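Local coordinates for uncharacterized protein (PDB 3P02) that is of unknown function but probably combines a DUF4973 region of the E-set clan with a BT_3044-like C-terminal region, at residues A[184-197]-A[202-216]. Sequence-based numbering, arbitrary orientation. Where two conformers were deposited one is given.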
loop_
_atom_site.group_PDB
_atom_site.type_symbol
_atom_site.label_atom_id
_atom_site.label_comp_id
_atom_site.label_asym_id
_atom_site.label_seq_id
_atom_site.Cartn_x
_atom_site.Cartn_y
_atom_site.Cartn_z
ATOM N N LYS A 184 9.385 4.906 2.424
ATOM C CA LYS A 184 7.968 4.589 2.656
ATOM C C LYS A 184 7.733 4.146 4.084
ATOM O O LYS A 184 8.477 3.299 4.619
ATOM C CB LYS A 184 7.512 3.472 1.717
ATOM C CG LYS A 184 5.988 3.406 1.549
ATOM C CD LYS A 184 5.560 2.436 0.448
ATOM C CE LYS A 184 5.994 2.834 -0.943
ATOM N NZ LYS A 184 5.277 2.045 -1.983
ATOM N N LEU A 185 6.683 4.695 4.708
ATOM C CA LEU A 185 6.249 4.293 6.042
ATOM C C LEU A 185 5.030 3.398 5.826
ATOM O O LEU A 185 4.006 3.860 5.307
ATOM C CB LEU A 185 5.932 5.524 6.940
ATOM C CG LEU A 185 7.131 6.097 7.749
ATOM C CD1 LEU A 185 8.414 6.174 6.974
ATOM C CD2 LEU A 185 6.777 7.408 8.481
ATOM N N ASN A 186 5.196 2.111 6.124
ATOM C CA ASN A 186 4.177 1.068 5.971
ATOM C C ASN A 186 3.325 1.014 7.218
ATOM O O ASN A 186 3.792 1.385 8.287
ATOM C CB ASN A 186 4.865 -0.246 5.712
ATOM C CG ASN A 186 5.873 -0.117 4.595
ATOM O OD1 ASN A 186 5.511 0.151 3.456
ATOM N ND2 ASN A 186 7.160 -0.091 4.935
ATOM N N VAL A 187 2.089 0.550 7.091
ATOM C CA VAL A 187 1.127 0.573 8.184
ATOM C C VAL A 187 1.089 -0.690 9.041
ATOM O O VAL A 187 0.997 -1.793 8.510
ATOM C CB VAL A 187 -0.288 0.850 7.564
ATOM C CG1 VAL A 187 -1.400 0.725 8.621
ATOM C CG2 VAL A 187 -0.341 2.222 6.889
ATOM N N VAL A 188 1.027 -0.507 10.385
ATOM C CA VAL A 188 0.788 -1.598 11.326
ATOM C C VAL A 188 -0.606 -1.344 11.964
ATOM O O VAL A 188 -1.475 -2.219 11.949
ATOM C CB VAL A 188 1.915 -1.724 12.387
ATOM C CG1 VAL A 188 1.703 -2.961 13.260
ATOM C CG2 VAL A 188 3.308 -1.780 11.714
ATOM N N THR A 189 -0.785 -0.154 12.577
ATOM C CA THR A 189 -2.064 0.246 13.186
ATOM C C THR A 189 -2.365 1.684 12.749
ATOM O O THR A 189 -1.716 2.191 11.824
ATOM C CB THR A 189 -2.003 0.126 14.730
ATOM O OG1 THR A 189 -1.094 1.112 15.230
ATOM C CG2 THR A 189 -1.607 -1.264 15.230
ATOM N N ASP A 190 -3.280 2.375 13.444
ATOM C CA ASP A 190 -3.515 3.772 13.087
ATOM C C ASP A 190 -2.347 4.684 13.553
ATOM O O ASP A 190 -2.225 5.790 13.032
ATOM C CB ASP A 190 -4.853 4.286 13.658
ATOM C CG ASP A 190 -4.990 4.260 15.180
ATOM O OD1 ASP A 190 -4.186 3.580 15.840
ATOM O OD2 ASP A 190 -5.986 4.805 15.692
ATOM N N SER A 191 -1.496 4.230 14.511
ATOM C CA SER A 191 -0.417 5.074 15.048
ATOM C C SER A 191 0.979 4.459 14.887
ATOM O O SER A 191 1.970 5.165 15.097
ATOM C CB SER A 191 -0.659 5.377 16.529
ATOM O OG SER A 191 -0.543 4.232 17.359
ATOM N N ILE A 192 1.060 3.157 14.543
ATOM C CA ILE A 192 2.348 2.468 14.399
ATOM C C ILE A 192 2.585 2.196 12.911
ATOM O O ILE A 192 1.682 1.720 12.199
ATOM C CB ILE A 192 2.415 1.139 15.221
ATOM C CG1 ILE A 192 2.202 1.404 16.747
ATOM C CG2 ILE A 192 3.759 0.369 14.960
ATOM C CD1 ILE A 192 1.984 0.086 17.541
ATOM N N VAL A 193 3.794 2.534 12.458
ATOM C CA VAL A 193 4.254 2.288 11.101
ATOM C C VAL A 193 5.607 1.592 11.171
ATOM O O VAL A 193 6.173 1.442 12.247
ATOM C CB VAL A 193 4.380 3.624 10.277
ATOM C CG1 VAL A 193 3.038 4.365 10.147
ATOM C CG2 VAL A 193 5.460 4.538 10.858
ATOM N N PHE A 194 6.138 1.211 10.022
ATOM C CA PHE A 194 7.528 0.773 9.970
ATOM C C PHE A 194 8.132 1.209 8.659
ATOM O O PHE A 194 7.421 1.395 7.673
ATOM C CB PHE A 194 7.707 -0.738 10.141
ATOM C CG PHE A 194 7.087 -1.582 9.062
ATOM C CD1 PHE A 194 7.794 -1.887 7.894
ATOM C CD2 PHE A 194 5.805 -2.107 9.222
ATOM C CE1 PHE A 194 7.224 -2.712 6.908
ATOM C CE2 PHE A 194 5.226 -2.903 8.223
ATOM C CZ PHE A 194 5.942 -3.208 7.080
ATOM N N PHE A 195 9.436 1.380 8.657
ATOM C CA PHE A 195 10.179 1.613 7.440
ATOM C C PHE A 195 11.299 0.589 7.479
ATOM O O PHE A 195 11.454 -0.106 8.493
ATOM C CB PHE A 195 10.681 3.064 7.323
ATOM C CG PHE A 195 11.727 3.474 8.339
ATOM C CD1 PHE A 195 11.358 3.877 9.627
ATOM C CD2 PHE A 195 13.078 3.429 8.018
ATOM C CE1 PHE A 195 12.333 4.196 10.589
ATOM C CE2 PHE A 195 14.056 3.798 8.970
ATOM C CZ PHE A 195 13.667 4.181 10.238
ATOM N N TYR A 196 12.109 0.528 6.425
ATOM C CA TYR A 196 13.234 -0.397 6.431
ATOM C C TYR A 196 14.561 0.347 6.563
ATOM O O TYR A 196 14.803 1.308 5.838
ATOM C CB TYR A 196 13.282 -1.228 5.129
ATOM C CG TYR A 196 12.017 -2.000 4.831
ATOM C CD1 TYR A 196 11.623 -3.070 5.631
ATOM C CD2 TYR A 196 11.213 -1.660 3.742
ATOM C CE1 TYR A 196 10.446 -3.781 5.361
ATOM C CE2 TYR A 196 10.064 -2.388 3.437
ATOM C CZ TYR A 196 9.684 -3.445 4.249
ATOM O OH TYR A 196 8.545 -4.132 3.927
ATOM N N ALA A 197 15.432 -0.142 7.439
ATOM C CA ALA A 197 16.771 0.390 7.559
ATOM C C ALA A 197 17.649 -0.071 6.363
ATOM O O ALA A 197 17.277 -1.011 5.635
ATOM C CB ALA A 197 17.399 -0.094 8.869
ATOM N N GLU A 202 10.304 -2.265 -0.470
ATOM C CA GLU A 202 9.395 -3.347 -0.829
ATOM C C GLU A 202 10.043 -4.323 -1.859
ATOM O O GLU A 202 9.617 -5.470 -1.946
ATOM C CB GLU A 202 8.097 -2.735 -1.397
ATOM C CG GLU A 202 8.302 -1.929 -2.679
ATOM C CD GLU A 202 7.037 -1.433 -3.358
ATOM O OE1 GLU A 202 5.969 -2.068 -3.194
ATOM O OE2 GLU A 202 7.120 -0.408 -4.070
ATOM N N ASP A 203 11.076 -3.879 -2.617
ATOM C CA ASP A 203 11.705 -4.697 -3.654
ATOM C C ASP A 203 12.874 -5.522 -3.169
ATOM O O ASP A 203 13.468 -6.244 -3.976
ATOM C CB ASP A 203 12.189 -3.821 -4.820
ATOM C CG ASP A 203 11.094 -3.100 -5.589
ATOM O OD1 ASP A 203 9.931 -3.571 -5.557
ATOM O OD2 ASP A 203 11.360 -1.993 -6.078
ATOM N N TYR A 204 13.207 -5.455 -1.869
ATOM C CA TYR A 204 14.368 -6.211 -1.367
ATOM C C TYR A 204 13.916 -7.504 -0.766
ATOM O O TYR A 204 12.992 -7.506 0.053
ATOM C CB TYR A 204 15.097 -5.402 -0.281
ATOM C CG TYR A 204 16.027 -4.351 -0.832
ATOM C CD1 TYR A 204 15.527 -3.212 -1.470
ATOM C CD2 TYR A 204 17.398 -4.436 -0.630
ATOM C CE1 TYR A 204 16.378 -2.204 -1.927
ATOM C CE2 TYR A 204 18.264 -3.454 -1.125
ATOM C CZ TYR A 204 17.744 -2.349 -1.785
ATOM O OH TYR A 204 18.580 -1.360 -2.254
ATOM N N GLU A 205 14.563 -8.604 -1.161
ATOM C CA GLU A 205 14.217 -9.914 -0.630
ATOM C C GLU A 205 14.384 -9.979 0.896
ATOM O O GLU A 205 13.553 -10.610 1.564
ATOM C CB GLU A 205 15.100 -10.969 -1.288
ATOM C CG GLU A 205 14.703 -12.391 -0.942
ATOM C CD GLU A 205 15.626 -13.447 -1.507
ATOM O OE1 GLU A 205 16.332 -13.155 -2.500
ATOM O OE2 GLU A 205 15.648 -14.567 -0.949
ATOM N N ASP A 206 15.448 -9.348 1.455
ATOM C CA ASP A 206 15.677 -9.453 2.903
ATOM C C ASP A 206 15.002 -8.344 3.725
ATOM O O ASP A 206 15.317 -8.197 4.910
ATOM C CB ASP A 206 17.210 -9.430 3.181
ATOM C CG ASP A 206 17.911 -8.127 2.825
ATOM O OD1 ASP A 206 17.197 -7.106 2.545
ATOM O OD2 ASP A 206 19.155 -8.117 2.806
ATOM N N ARG A 207 14.032 -7.603 3.127
ATOM C CA ARG A 207 13.495 -6.417 3.797
ATOM C C ARG A 207 12.927 -6.649 5.213
ATOM O O ARG A 207 13.123 -5.796 6.068
ATOM C CB ARG A 207 12.457 -5.723 2.916
ATOM C CG ARG A 207 11.189 -6.527 2.685
ATOM C CD ARG A 207 10.359 -5.891 1.596
ATOM N NE ARG A 207 9.127 -6.647 1.376
ATOM C CZ ARG A 207 9.065 -7.766 0.672
ATOM N NH1 ARG A 207 10.159 -8.256 0.088
ATOM N NH2 ARG A 207 7.901 -8.383 0.497
ATOM N N ILE A 208 12.225 -7.782 5.469
ATOM C CA ILE A 208 11.649 -7.954 6.831
ATOM C C ILE A 208 12.735 -7.885 7.917
ATOM O O ILE A 208 12.467 -7.414 9.012
ATOM C CB ILE A 208 10.866 -9.280 6.927
ATOM C CG1 ILE A 208 9.623 -9.198 6.016
ATOM C CG2 ILE A 208 10.474 -9.583 8.393
ATOM C CD1 ILE A 208 8.832 -10.619 5.900
ATOM N N ASN A 209 13.956 -8.342 7.615
ATOM C CA ASN A 209 15.050 -8.306 8.600
ATOM C C ASN A 209 15.426 -6.897 9.047
ATOM O O ASN A 209 16.130 -6.748 10.051
ATOM C CB ASN A 209 16.304 -8.917 7.972
ATOM C CG ASN A 209 16.091 -10.344 7.567
ATOM O OD1 ASN A 209 15.397 -11.092 8.256
ATOM N ND2 ASN A 209 16.796 -10.760 6.531
ATOM N N TYR A 210 15.036 -5.873 8.239
ATOM C CA TYR A 210 15.470 -4.487 8.447
ATOM C C TYR A 210 14.334 -3.574 8.884
ATOM O O TYR A 210 14.479 -2.362 8.852
ATOM C CB TYR A 210 16.164 -3.969 7.151
ATOM C CG TYR A 210 17.451 -4.738 6.957
ATOM C CD1 TYR A 210 18.594 -4.406 7.679
ATOM C CD2 TYR A 210 17.493 -5.884 6.155
ATOM C CE1 TYR A 210 19.735 -5.196 7.634
ATOM C CE2 TYR A 210 18.640 -6.682 6.098
ATOM C CZ TYR A 210 19.762 -6.321 6.826
ATOM O OH TYR A 210 20.890 -7.106 6.784
ATOM N N LYS A 211 13.216 -4.144 9.289
ATOM C CA LYS A 211 12.077 -3.346 9.751
ATOM C C LYS A 211 12.377 -2.552 11.031
ATOM O O LYS A 211 12.850 -3.097 12.042
ATOM C CB LYS A 211 10.881 -4.262 10.021
ATOM C CG LYS A 211 10.221 -4.769 8.734
ATOM C CD LYS A 211 9.181 -5.870 8.995
ATOM C CE LYS A 211 7.975 -5.346 9.751
ATOM N NZ LYS A 211 7.039 -6.447 10.135
ATOM N N VAL A 212 12.083 -1.250 10.971
ATOM C CA VAL A 212 12.219 -0.344 12.118
ATOM C C VAL A 212 10.851 0.267 12.344
ATOM O O VAL A 212 10.286 0.871 11.424
ATOM C CB VAL A 212 13.311 0.729 11.905
ATOM C CG1 VAL A 212 13.322 1.696 13.093
ATOM C CG2 VAL A 212 14.684 0.074 11.719
ATOM N N PHE A 213 10.310 0.076 13.542
ATOM C CA PHE A 213 8.978 0.541 13.882
ATOM C C PHE A 213 9.021 1.918 14.500
ATOM O O PHE A 213 9.940 2.238 15.260
ATOM C CB PHE A 213 8.322 -0.428 14.865
ATOM C CG PHE A 213 8.056 -1.820 14.326
ATOM C CD1 PHE A 213 9.053 -2.799 14.349
ATOM C CD2 PHE A 213 6.826 -2.140 13.765
ATOM C CE1 PHE A 213 8.826 -4.074 13.792
ATOM C CE2 PHE A 213 6.591 -3.415 13.227
ATOM C CZ PHE A 213 7.588 -4.375 13.252
ATOM N N LEU A 214 8.000 2.721 14.177
ATOM C CA LEU A 214 7.775 4.062 14.733
ATOM C C LEU A 214 6.391 4.148 15.258
ATOM O O LEU A 214 5.445 3.760 14.544
ATOM C CB LEU A 214 7.967 5.170 13.663
ATOM C CG LEU A 214 9.411 5.354 13.156
ATOM C CD1 LEU A 214 9.421 6.181 11.848
ATOM C CD2 LEU A 214 10.299 5.998 14.248
ATOM N N GLN A 215 6.248 4.673 16.470
ATOM C CA GLN A 215 4.928 4.887 17.052
ATOM C C GLN A 215 4.732 6.368 17.294
ATOM O O GLN A 215 5.579 6.994 17.929
ATOM C CB GLN A 215 4.759 4.085 18.349
ATOM C CG GLN A 215 3.394 4.274 19.021
ATOM C CD GLN A 215 3.290 3.453 20.281
ATOM O OE1 GLN A 215 4.043 2.501 20.494
ATOM N NE2 GLN A 215 2.347 3.790 21.143
ATOM N N PHE A 216 3.634 6.916 16.772
ATOM C CA PHE A 216 3.284 8.326 16.944
ATOM C C PHE A 216 2.368 8.433 18.147
ATOM O O PHE A 216 1.197 8.058 18.059
ATOM C CB PHE A 216 2.581 8.835 15.664
ATOM C CG PHE A 216 3.490 8.867 14.468
ATOM C CD1 PHE A 216 3.735 7.710 13.717
ATOM C CD2 PHE A 216 4.146 10.038 14.106
ATOM C CE1 PHE A 216 4.595 7.738 12.618
ATOM C CE2 PHE A 216 4.983 10.074 12.981
ATOM C CZ PHE A 216 5.218 8.909 12.251
HETATM O O HOH W 1 4.757 -0.566 -0.402
HETATM O O HOH W 2 0.091 5.530 19.848
#
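Strands 192-196 and 211-216 form an antiparallel pair inside the large sheet of the BT_3044-like region, with Phe194 beside Phe213 and Phe195 beside Val212. Six backbone hydrogen bonds join the two segments, from Phe216 N to Ser191 O (2.9 Å) at one end to Ala197 N to Tyr210 O (2.8 Å) at the other. Phe194, Tyr196, Lys211 and Phe213 share one sheet face. The Lys211 chain bends at chi3 (67°) and lays CE over the centre of the Phe194 ring, 3.7 Å from its centroid. Lys211 NZ also makes a cation-pi contact with this ring. Asn186 CB lies over the opposite face, toward the rim. Phe194 CB sits over one face of the Phe213 ring, which stacks on Trp233 as well. On the other sheet face, Val212 CB lies over the Phe195 ring, 4.1 Å from its centroid. Leu214 CD1 approaches Phe195 CD1 to 3.7 Å. Beyond the strand end, Arg207 packs on Tyr196. Its CB lies over one face of the phenol ring, 3.8 Å from the centroid, and its CD comes within 3.4 Å of Tyr196 OH. Lys211 CG comes within 3.5 Å of Tyr196 CE1. Arg207 NH1 donates a hydrogen bond to Tyr204 O, and NH2 one to Ser119 O, which helps fix the guanidinium. An alanine in place of Tyr196 would remove the ring and is likely to leave a gap beside the Arg207 and Lys211 methylenes. The pair is a beta hairpin with a long connection, which includes the 3-10 segment 207-209 and brings Arg207 onto the Tyr196 ring, within an antiparallel meander.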